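PDB 3NWR: A rubisco-like protein from Burkholderia fungorum, which probably acts as a lyase-type enzyme of the RuBisCO-like family, with a TIM-barrel domain likely to carry an active site of the RuBisCO type. Local coordinates for residues L25-V30 against P88-R93; A17-E22 against L96-A101; T166-N171 against A181-L186. All coordinates share one frame; numbering follows the deposited sequence.

Interaction 1 (L25-V30 against P88-R93). With SO4 (sulfate ion), chain D.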
loop_
_atom_site.group_PDB
_atom_site.type_symbol
_atom_site.label_atom_id
_atom_site.label_comp_id
_atom_site.label_asym_id
_atom_site.label_seq_id
_atom_site.Cartn_x
_atom_site.Cartn_y
_atom_site.Cartn_z
ATOM N N LEU A 25 -27.298 -0.893 -6.903
ATOM C CA LEU A 25 -27.628 -0.626 -8.296
ATOM C C LEU A 25 -27.497 -1.906 -9.122
ATOM O O LEU A 25 -27.283 -2.990 -8.575
ATOM C CB LEU A 25 -26.728 0.488 -8.857
ATOM C CG LEU A 25 -26.596 1.739 -7.979
ATOM C CD1 LEU A 25 -25.664 2.760 -8.620
ATOM C CD2 LEU A 25 -27.961 2.362 -7.682
ATOM N N ASP A 26 -27.632 -1.784 -10.438
ATOM C CA ASP A 26 -27.497 -2.933 -11.329
ATOM C C ASP A 26 -26.038 -3.374 -11.438
ATOM O O ASP A 26 -25.198 -2.598 -11.892
ATOM C CB ASP A 26 -28.013 -2.575 -12.721
ATOM C CG ASP A 26 -27.893 -3.724 -13.692
ATOM O OD1 ASP A 26 -28.631 -4.714 -13.521
ATOM O OD2 ASP A 26 -27.057 -3.639 -14.621
ATOM N N PRO A 27 -25.731 -4.613 -11.020
ATOM C CA PRO A 27 -24.330 -5.069 -11.055
ATOM C C PRO A 27 -23.675 -4.958 -12.430
ATOM O O PRO A 27 -22.516 -4.555 -12.513
ATOM C CB PRO A 27 -24.426 -6.532 -10.620
ATOM C CG PRO A 27 -25.622 -6.553 -9.696
ATOM C CD PRO A 27 -26.603 -5.568 -10.310
ATOM N N ALA A 28 -24.389 -5.302 -13.497
ATOM C CA ALA A 28 -23.791 -5.237 -14.825
ATOM C C ALA A 28 -23.427 -3.813 -15.225
ATOM O O ALA A 28 -22.372 -3.584 -15.810
ATOM C CB ALA A 28 -24.718 -5.867 -15.868
ATOM N N ARG A 29 -24.298 -2.854 -14.911
ATOM C CA ARG A 29 -24.017 -1.454 -15.211
ATOM C C ARG A 29 -22.798 -0.982 -14.425
ATOM O O ARG A 29 -21.918 -0.306 -14.964
ATOM C CB ARG A 29 -25.215 -0.571 -14.882
ATOM C CG ARG A 29 -25.009 0.883 -15.273
ATOM C CD ARG A 29 -25.851 1.820 -14.421
ATOM N NE ARG A 29 -25.088 3.005 -14.038
ATOM C CZ ARG A 29 -25.251 3.655 -12.891
ATOM N NH1 ARG A 29 -26.156 3.236 -12.017
ATOM N NH2 ARG A 29 -24.510 4.723 -12.619
ATOM N N VAL A 30 -22.756 -1.349 -13.150
ATOM C CA VAL A 30 -21.649 -0.963 -12.289
ATOM C C VAL A 30 -20.348 -1.571 -12.791
ATOM O O VAL A 30 -19.318 -0.898 -12.809
ATOM C CB VAL A 30 -21.932 -1.336 -10.818
ATOM C CG1 VAL A 30 -20.746 -0.992 -9.923
ATOM C CG2 VAL A 30 -23.190 -0.607 -10.346
ATOM N N PRO A 88 -32.067 -4.139 -1.656
ATOM C CA PRO A 88 -30.953 -4.836 -1.006
ATOM C C PRO A 88 -29.624 -4.482 -1.666
ATOM O O PRO A 88 -29.604 -3.803 -2.692
ATOM C CB PRO A 88 -31.264 -6.318 -1.260
ATOM C CG PRO A 88 -32.673 -6.358 -1.778
ATOM C CD PRO A 88 -32.893 -5.057 -2.456
ATOM N N TRP A 89 -28.531 -4.943 -1.075
ATOM C CA TRP A 89 -27.209 -4.674 -1.627
ATOM C C TRP A 89 -26.712 -5.881 -2.399
ATOM O O TRP A 89 -26.209 -6.853 -1.832
ATOM C CB TRP A 89 -26.257 -4.202 -0.526
ATOM C CG TRP A 89 -26.652 -2.837 -0.109
ATOM C CD1 TRP A 89 -26.153 -1.660 -0.580
ATOM C CD2 TRP A 89 -27.705 -2.495 0.798
ATOM N NE1 TRP A 89 -26.811 -0.602 -0.002
ATOM C CE2 TRP A 89 -27.765 -1.089 0.852
ATOM C CE3 TRP A 89 -28.590 -3.243 1.583
ATOM C CZ2 TRP A 89 -28.673 -0.411 1.662
ATOM C CZ3 TRP A 89 -29.493 -2.566 2.387
ATOM C CH2 TRP A 89 -29.527 -1.167 2.418
ATOM N N ARG A 90 -26.913 -5.819 -3.708
ATOM C CA ARG A 90 -26.645 -6.937 -4.578
ATOM C C ARG A 90 -25.154 -7.243 -4.653
ATOM O O ARG A 90 -24.319 -6.347 -4.534
ATOM C CB ARG A 90 -27.233 -6.669 -5.962
ATOM C CG ARG A 90 -28.732 -6.347 -5.903
ATOM C CD ARG A 90 -29.254 -5.765 -7.211
ATOM N NE ARG A 90 -29.206 -6.746 -8.287
ATOM C CZ ARG A 90 -29.674 -6.532 -9.512
ATOM N NH1 ARG A 90 -30.218 -5.362 -9.822
ATOM N NH2 ARG A 90 -29.586 -7.484 -10.428
ATOM N N ARG A 91 -24.832 -8.512 -4.846
ATOM C CA ARG A 91 -23.446 -8.938 -4.942
ATOM C C ARG A 91 -23.220 -9.692 -6.237
ATOM O O ARG A 91 -24.096 -10.417 -6.707
ATOM C CB ARG A 91 -23.072 -9.803 -3.741
ATOM C CG ARG A 91 -22.992 -9.006 -2.442
ATOM C CD ARG A 91 -22.935 -9.901 -1.219
ATOM N NE ARG A 91 -21.727 -10.715 -1.180
ATOM C CZ ARG A 91 -21.699 -12.028 -1.395
ATOM N NH1 ARG A 91 -22.817 -12.686 -1.674
ATOM N NH2 ARG A 91 -20.551 -12.685 -1.337
ATOM N N ALA A 92 -22.045 -9.513 -6.825
ATOM C CA ALA A 92 -21.710 -10.237 -8.038
ATOM C C ALA A 92 -20.217 -10.468 -8.169
ATOM O O ALA A 92 -19.413 -9.643 -7.726
ATOM C CB ALA A 92 -22.227 -9.495 -9.261
ATOM N N ARG A 93 -19.856 -11.598 -8.769
ATOM C CA ARG A 93 -18.484 -11.837 -9.197
ATOM C C ARG A 93 -18.390 -11.395 -10.643
ATOM O O ARG A 93 -19.238 -11.757 -11.459
ATOM C CB ARG A 93 -18.101 -13.319 -9.087
ATOM C CG ARG A 93 -16.610 -13.562 -9.353
ATOM C CD ARG A 93 -16.202 -15.029 -9.281
ATOM N NE ARG A 93 -14.791 -15.193 -9.633
ATOM C CZ ARG A 93 -13.834 -15.533 -8.774
ATOM N NH1 ARG A 93 -14.133 -15.772 -7.504
ATOM N NH2 ARG A 93 -12.577 -15.649 -9.189
HETATM S S SO4 D . -29.266 1.244 -11.957
HETATM O O1 SO4 D . -29.076 2.676 -11.744
HETATM O O2 SO4 D . -29.969 0.669 -10.815
HETATM O O3 SO4 D . -27.976 0.591 -12.121
HETATM O O4 SO4 D . -30.059 1.046 -13.169
HETATM O O HOH W 1 -30.535 -7.595 -13.102
HETATM O O HOH W 2 -31.164 -4.207 -12.247
#
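Pro-27, in the first turn of a helix, packs against strand 89-99, its CA coming within 6.5 Å of the CA of Ala-92, and no backbone bond joins the two segments. The contact centres on the proline ring. Its CD atom sits over the centre of one face of the Arg-90 guanidinium, 3.3 Å from Arg-90 CZ, the two side chains crossing at about a right angle. A bend at chi3 (67°) turns Arg-90 NE towards the ring, and CD of the arginine passes Leu-25 O. Two residues further along, on the same side of the strand, Ala-92 CB meets Pro-27 CB at 3.9 Å.

Asp-26 is the N-cap of the helix: its OD2 accepts from Arg-29 N at 2.9 Å, on the anti side and about 29° out of the carboxylate plane. The other oxygen, OD1, is 4.1 Å from Arg-90 NH1, too far and too far out of plane for a salt bridge, though the opposite charges probably still favour the approach. Water closes the gap: one molecule accepts from Arg-90 NH1 and donates to Asp-26 OD1, while another accepts from NH2 and binds OD1 only weakly. Both waters lie in the guanidinium plane. A sulfate, probably from the crystallisation liquor, takes a bond from Asp-26 N to its O3 (2.9 Å), and Arg-29 NH1 donates to the same oxygen.

Arg-90 NH2 also forms a salt bridge with Glu-66 of strand 60-70, which Pro-27 touches too. Helix 27-37 thus begins over the antiparallel sheet, against strands 60-70 and 89-99, while Ala-92 bonds through its backbone to Ile-21 of strand 14-23.

Interaction 2 (A17-E22 against L96-A101)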
loop_
_atom_site.group_PDB
_atom_site.type_symbol
_atom_site.label_atom_id
_atom_site.label_comp_id
_atom_site.label_asym_id
_atom_site.label_seq_id
_atom_site.Cartn_x
_atom_site.Cartn_y
_atom_site.Cartn_z
ATOM N N ALA A 17 -8.980 -9.595 -14.796
ATOM C CA ALA A 17 -9.056 -9.357 -13.365
ATOM C C ALA A 17 -10.454 -9.716 -12.882
ATOM O O ALA A 17 -11.441 -9.276 -13.469
ATOM C CB ALA A 17 -8.746 -7.896 -13.065
ATOM N N ASP A 18 -10.533 -10.513 -11.820
ATOM C CA ASP A 18 -11.817 -10.913 -11.243
ATOM C C ASP A 18 -12.079 -10.102 -9.982
ATOM O O ASP A 18 -11.163 -9.897 -9.179
ATOM C CB ASP A 18 -11.810 -12.399 -10.861
ATOM C CG ASP A 18 -11.773 -13.327 -12.064
ATOM O OD1 ASP A 18 -11.916 -12.858 -13.207
ATOM O OD2 ASP A 18 -11.607 -14.544 -11.847
ATOM N N TYR A 19 -13.323 -9.660 -9.800
ATOM C CA TYR A 19 -13.728 -8.902 -8.617
ATOM C C TYR A 19 -14.981 -9.467 -7.990
ATOM O O TYR A 19 -15.781 -10.127 -8.654
ATOM C CB TYR A 19 -14.028 -7.442 -8.974
ATOM C CG TYR A 19 -12.893 -6.724 -9.640
ATOM C CD1 TYR A 19 -12.045 -5.903 -8.910
ATOM C CD2 TYR A 19 -12.672 -6.860 -11.001
ATOM C CE1 TYR A 19 -10.999 -5.237 -9.530
ATOM C CE2 TYR A 19 -11.631 -6.201 -11.626
ATOM C CZ TYR A 19 -10.794 -5.404 -10.882
ATOM O OH TYR A 19 -9.753 -4.757 -11.502
ATOM N N LEU A 20 -15.140 -9.196 -6.698
ATOM C CA LEU A 20 -16.429 -9.321 -6.034
ATOM C C LEU A 20 -16.916 -7.907 -5.790
ATOM O O LEU A 20 -16.230 -7.118 -5.134
ATOM C CB LEU A 20 -16.275 -10.062 -4.699
ATOM C CG LEU A 20 -17.452 -9.942 -3.725
ATOM C CD1 LEU A 20 -18.657 -10.703 -4.249
ATOM C CD2 LEU A 20 -17.053 -10.452 -2.343
ATOM N N ILE A 21 -18.086 -7.556 -6.323
ATOM C CA ILE A 21 -18.616 -6.224 -6.090
ATOM C C ILE A 21 -19.951 -6.287 -5.367
ATOM O O ILE A 21 -20.631 -7.315 -5.377
ATOM C CB ILE A 21 -18.766 -5.407 -7.388
ATOM C CG1 ILE A 21 -19.821 -6.033 -8.310
ATOM C CG2 ILE A 21 -17.419 -5.287 -8.084
ATOM C CD1 ILE A 21 -20.236 -5.111 -9.457
ATOM N N GLU A 22 -20.286 -5.193 -4.696
ATOM C CA GLU A 22 -21.547 -5.078 -3.979
ATOM C C GLU A 22 -22.120 -3.704 -4.275
ATOM O O GLU A 22 -21.413 -2.698 -4.209
ATOM C CB GLU A 22 -21.316 -5.243 -2.481
ATOM C CG GLU A 22 -22.580 -5.190 -1.629
ATOM C CD GLU A 22 -22.248 -5.145 -0.149
ATOM O OE1 GLU A 22 -21.668 -6.136 0.356
ATOM O OE2 GLU A 22 -22.545 -4.113 0.487
ATOM N N LEU A 96 -13.135 -8.539 -15.577
ATOM C CA LEU A 96 -12.807 -7.492 -16.538
ATOM C C LEU A 96 -11.630 -7.910 -17.409
ATOM O O LEU A 96 -10.718 -8.598 -16.951
ATOM C CB LEU A 96 -12.473 -6.171 -15.837
ATOM C CG LEU A 96 -13.555 -5.585 -14.938
ATOM C CD1 LEU A 96 -13.122 -4.206 -14.439
ATOM C CD2 LEU A 96 -14.871 -5.502 -15.676
ATOM N N SER A 97 -11.662 -7.486 -18.668
ATOM C CA SER A 97 -10.558 -7.701 -19.595
ATOM C C SER A 97 -9.925 -6.356 -19.929
ATOM O O SER A 97 -10.616 -5.441 -20.375
ATOM C CB SER A 97 -11.067 -8.367 -20.877
ATOM O OG SER A 97 -10.014 -8.586 -21.803
ATOM N N PHE A 98 -8.619 -6.236 -19.696
ATOM C CA PHE A 98 -7.888 -4.988 -19.914
ATOM C C PHE A 98 -6.899 -5.124 -21.063
ATOM O O PHE A 98 -6.134 -6.083 -21.098
ATOM C CB PHE A 98 -7.087 -4.623 -18.662
ATOM C CG PHE A 98 -7.918 -4.057 -17.541
ATOM C CD1 PHE A 98 -8.380 -4.872 -16.517
ATOM C CD2 PHE A 98 -8.210 -2.701 -17.503
ATOM C CE1 PHE A 98 -9.135 -4.337 -15.481
ATOM C CE2 PHE A 98 -8.973 -2.164 -16.469
ATOM C CZ PHE A 98 -9.435 -2.980 -15.466
ATOM N N PRO A 99 -6.890 -4.157 -21.995
ATOM C CA PRO A 99 -5.880 -4.184 -23.059
ATOM C C PRO A 99 -4.490 -3.844 -22.527
ATOM O O PRO A 99 -4.297 -2.794 -21.908
ATOM C CB PRO A 99 -6.347 -3.087 -24.031
ATOM C CG PRO A 99 -7.735 -2.742 -23.627
ATOM C CD PRO A 99 -7.840 -3.045 -22.161
ATOM N N LEU A 100 -3.525 -4.722 -22.779
ATOM C CA LEU A 100 -2.166 -4.524 -22.280
ATOM C C LEU A 100 -1.528 -3.246 -22.806
ATOM O O LEU A 100 -0.695 -2.631 -22.139
ATOM C CB LEU A 100 -1.289 -5.722 -22.635
ATOM C CG LEU A 100 -1.748 -7.041 -22.027
ATOM C CD1 LEU A 100 -0.795 -8.185 -22.393
ATOM C CD2 LEU A 100 -1.880 -6.924 -20.509
ATOM N N ALA A 101 -1.916 -2.838 -24.008
ATOM C CA ALA A 101 -1.356 -1.628 -24.596
ATOM C C ALA A 101 -1.630 -0.380 -23.738
ATOM O O ALA A 101 -0.903 0.605 -23.825
ATOM C CB ALA A 101 -1.894 -1.434 -26.015
#
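Ala-17 and Leu-96 form an antiparallel hydrogen-bonded pair, the bridge that joins the two segments. Ala-17 N donates to Leu-96 O at 2.9 Å, and Leu-96 N returns a bond to Ala-17 O at 2.8 Å; both are nearly straight, and each donor lies in the plane of the carbonyl it meets. The strand directions make an angle of 143°, and beyond this pair the segments run apart, residues 18-22 one way and 97-101 the other.

Apolar contacts run diagonally from the bridge, on the face that carries Ala-17 and Leu-96. Tyr-19 has CG anti to the carbonyl carbon (chi1 -57°), which starts its ring out towards Leu-96; CE2 lies 3.8 Å from Leu-96 CD1 and almost as close to CG, with the two side chains at about a right angle. In the other diagonal, Ala-17 CB approaches Phe-98 CE1 at 4.3 Å, near the plane of the phenyl ring and at its edge. The two aromatic side chains also cross at about a right angle, but their meeting is slight: Tyr-19 OH comes to 4.0 Å from Phe-98 CE1.

The polar end of Tyr-19 is satisfied outside the pair, where the hydroxyl of this buried residue bonds to Val-114 O at the end of helix 107-114. Asp-18, whose side chain leaves the backbone on the other face, forms salt bridges with Arg-93 and Arg-133 and accepts from Thr-95.

Strand 14-23 is an inner strand of the four-stranded antiparallel sheet of the RuBisCO-type N-terminal domain, flanked by 89-99 and 126-133. Ala-17 and Tyr-19 also touch Leu-129 of strand 126-133, and Leu-96 touches Val-61 of strand 60-70.

Interaction 3 (T166-N171 against A181-L186)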
loop_
_atom_site.group_PDB
_atom_site.type_symbol
_atom_site.label_atom_id
_atom_site.label_comp_id
_atom_site.label_asym_id
_atom_site.label_seq_id
_atom_site.Cartn_x
_atom_site.Cartn_y
_atom_site.Cartn_z
ATOM N N THR A 166 13.579 -19.084 12.214
ATOM C CA THR A 166 13.082 -18.429 13.411
ATOM C C THR A 166 13.356 -16.934 13.323
ATOM O O THR A 166 14.069 -16.480 12.419
ATOM C CB THR A 166 13.698 -19.034 14.690
ATOM O OG1 THR A 166 12.916 -18.651 15.830
ATOM C CG2 THR A 166 15.118 -18.556 14.868
ATOM N N ILE A 167 12.765 -16.167 14.238
ATOM C CA ILE A 167 12.858 -14.710 14.207
ATOM C C ILE A 167 13.623 -14.217 15.426
ATOM O O ILE A 167 13.475 -14.746 16.524
ATOM C CB ILE A 167 11.461 -14.020 14.179
ATOM C CG1 ILE A 167 10.605 -14.563 13.032
ATOM C CG2 ILE A 167 11.598 -12.497 14.042
ATOM C CD1 ILE A 167 9.929 -15.882 13.339
ATOM N N ILE A 168 14.459 -13.212 15.217
ATOM C CA ILE A 168 15.206 -12.596 16.304
ATOM C C ILE A 168 14.267 -11.875 17.277
ATOM O O ILE A 168 13.500 -10.995 16.881
ATOM C CB ILE A 168 16.257 -11.617 15.733
ATOM C CG1 ILE A 168 17.337 -12.397 14.977
ATOM C CG2 ILE A 168 16.885 -10.785 16.855
ATOM C CD1 ILE A 168 18.203 -11.531 14.073
ATOM N N LYS A 169 14.325 -12.276 18.548
ATOM C CA LYS A 169 13.524 -11.692 19.624
ATOM C C LYS A 169 14.459 -11.245 20.742
ATOM O O LYS A 169 15.441 -11.929 21.030
ATOM C CB LYS A 169 12.570 -12.745 20.194
ATOM C CG LYS A 169 11.492 -13.228 19.241
ATOM C CD LYS A 169 10.373 -12.209 19.139
ATOM C CE LYS A 169 9.274 -12.679 18.210
ATOM N NZ LYS A 169 8.170 -11.684 18.155
ATOM N N PRO A 170 14.167 -10.102 21.386
ATOM C CA PRO A 170 13.051 -9.177 21.139
ATOM C C PRO A 170 13.093 -8.588 19.735
ATOM O O PRO A 170 14.166 -8.527 19.124
ATOM C CB PRO A 170 13.280 -8.068 22.170
ATOM C CG PRO A 170 14.739 -8.124 22.454
ATOM C CD PRO A 170 15.073 -9.587 22.427
ATOM N N ASN A 171 11.933 -8.154 19.244
ATOM C CA ASN A 171 11.796 -7.689 17.861
ATOM C C ASN A 171 12.779 -6.587 17.532
ATOM O O ASN A 171 13.329 -6.530 16.433
ATOM C CB ASN A 171 10.382 -7.157 17.608
ATOM C CG ASN A 171 9.313 -8.221 17.755
ATOM O OD1 ASN A 171 9.576 -9.413 17.608
ATOM N ND2 ASN A 171 8.086 -7.785 18.033
ATOM N N ALA A 181 25.288 -12.278 19.224
ATOM C CA ALA A 181 25.406 -13.360 20.203
ATOM C C ALA A 181 24.183 -14.265 20.136
ATOM O O ALA A 181 24.292 -15.491 20.210
ATOM C CB ALA A 181 25.558 -12.786 21.614
ATOM N N LEU A 182 23.013 -13.650 19.995
ATOM C CA LEU A 182 21.781 -14.420 19.911
ATOM C C LEU A 182 21.758 -15.242 18.633
ATOM O O LEU A 182 21.423 -16.424 18.646
ATOM C CB LEU A 182 20.570 -13.492 19.964
ATOM C CG LEU A 182 19.217 -14.138 19.674
ATOM C CD1 LEU A 182 18.949 -15.329 20.587
ATOM C CD2 LEU A 182 18.132 -13.086 19.800
ATOM N N VAL A 183 22.116 -14.615 17.519
ATOM C CA VAL A 183 22.166 -15.329 16.250
ATOM C C VAL A 183 23.094 -16.548 16.323
ATOM O O VAL A 183 22.777 -17.605 15.793
ATOM C CB VAL A 183 22.556 -14.389 15.101
ATOM C CG1 VAL A 183 22.979 -15.174 13.873
ATOM C CG2 VAL A 183 21.395 -13.477 14.777
ATOM N N ARG A 184 24.230 -16.401 16.999
ATOM C CA ARG A 184 25.132 -17.534 17.212
ATOM C C ARG A 184 24.414 -18.698 17.898
ATOM O O ARG A 184 24.518 -19.847 17.460
ATOM C CB ARG A 184 26.360 -17.099 18.016
ATOM C CG ARG A 184 27.342 -18.225 18.330
ATOM C CD ARG A 184 27.732 -19.000 17.084
ATOM N NE ARG A 184 29.112 -19.485 17.157
ATOM C CZ ARG A 184 29.587 -20.511 16.460
ATOM N NH1 ARG A 184 28.788 -21.182 15.649
ATOM N NH2 ARG A 184 30.861 -20.873 16.578
ATOM N N GLU A 185 23.669 -18.394 18.956
ATOM C CA GLU A 185 22.923 -19.421 19.683
ATOM C C GLU A 185 21.859 -20.069 18.805
ATOM O O GLU A 185 21.661 -21.277 18.860
ATOM C CB GLU A 185 22.271 -18.839 20.937
ATOM C CG GLU A 185 23.252 -18.286 21.961
ATOM C CD GLU A 185 22.572 -17.430 23.020
ATOM O OE1 GLU A 185 21.332 -17.284 22.968
ATOM O OE2 GLU A 185 23.280 -16.900 23.904
ATOM N N LEU A 186 21.173 -19.263 17.998
ATOM C CA LEU A 186 20.136 -19.791 17.115
ATOM C C LEU A 186 20.739 -20.722 16.055
ATOM O O LEU A 186 20.174 -21.767 15.741
ATOM C CB LEU A 186 19.346 -18.648 16.457
ATOM C CG LEU A 186 18.616 -17.697 17.413
ATOM C CD1 LEU A 186 17.970 -16.519 16.675
ATOM C CD2 LEU A 186 17.568 -18.457 18.241
#
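Ile-168 and Leu-182 pack alongside each other, pointing in opposite directions, with Ile-168 CG2 3.9 Å from Leu-182 CD2. This is part of the tight, apolar side of the contact between the loop after strand 163-165 and the next helix. The same CD2 methyl comes to 3.2 Å of Lys-169 O, a close approach. The other branch of the isoleucine, ending in CD1, meets Val-183 CG2 at 3.8 Å. One helical turn after Leu-182, Leu-186 CD1 rests 3.9 Å from Thr-166 CG2, the side chains crossing at about a right angle. The threonine rotamer sets CG2 between the backbone N and the carbonyl carbon, against Leu-186, while OG1 bonds to Ser-380 O.

The exposed side belongs to Lys-169, whose side chain leads away from the helix. Its NZ donates instead to a lone pair of Asn-171 OD1, at 2.7 Å.

Ile-168 also touches Ile-194 and Asp-196, the residues flanking the carboxylated Lys-195. Strand 163-165, this loop and helix 176-189 form the first beta-alpha unit of the TIM barrel; in RuBisCO the corresponding Lys-Pro loop lines the active site, and this one probably does likewise.

Interactions 1 and 2 share strand 89-99 and belong to one sheet, their centres 15 Å apart. They touch directly: Arg-90 O packs 3.6 Å from Glu-22 CG. Interaction 3 belongs to the catalytic barrel, on the opposite side of the chain's centre; its centre is about 51 Å from that of interaction 1 and 44 Å from that of interaction 2. Within one chain interaction 3 touches neither of the others, but the dimer brings the domains together. Asn-171 packs on Glu-37 of the second subunit, at the end of that subunit's copy of helix 27-37, and Ala-101 meets His-205 of that subunit. This is consistent with RuBisCO-type active sites lying between subunits.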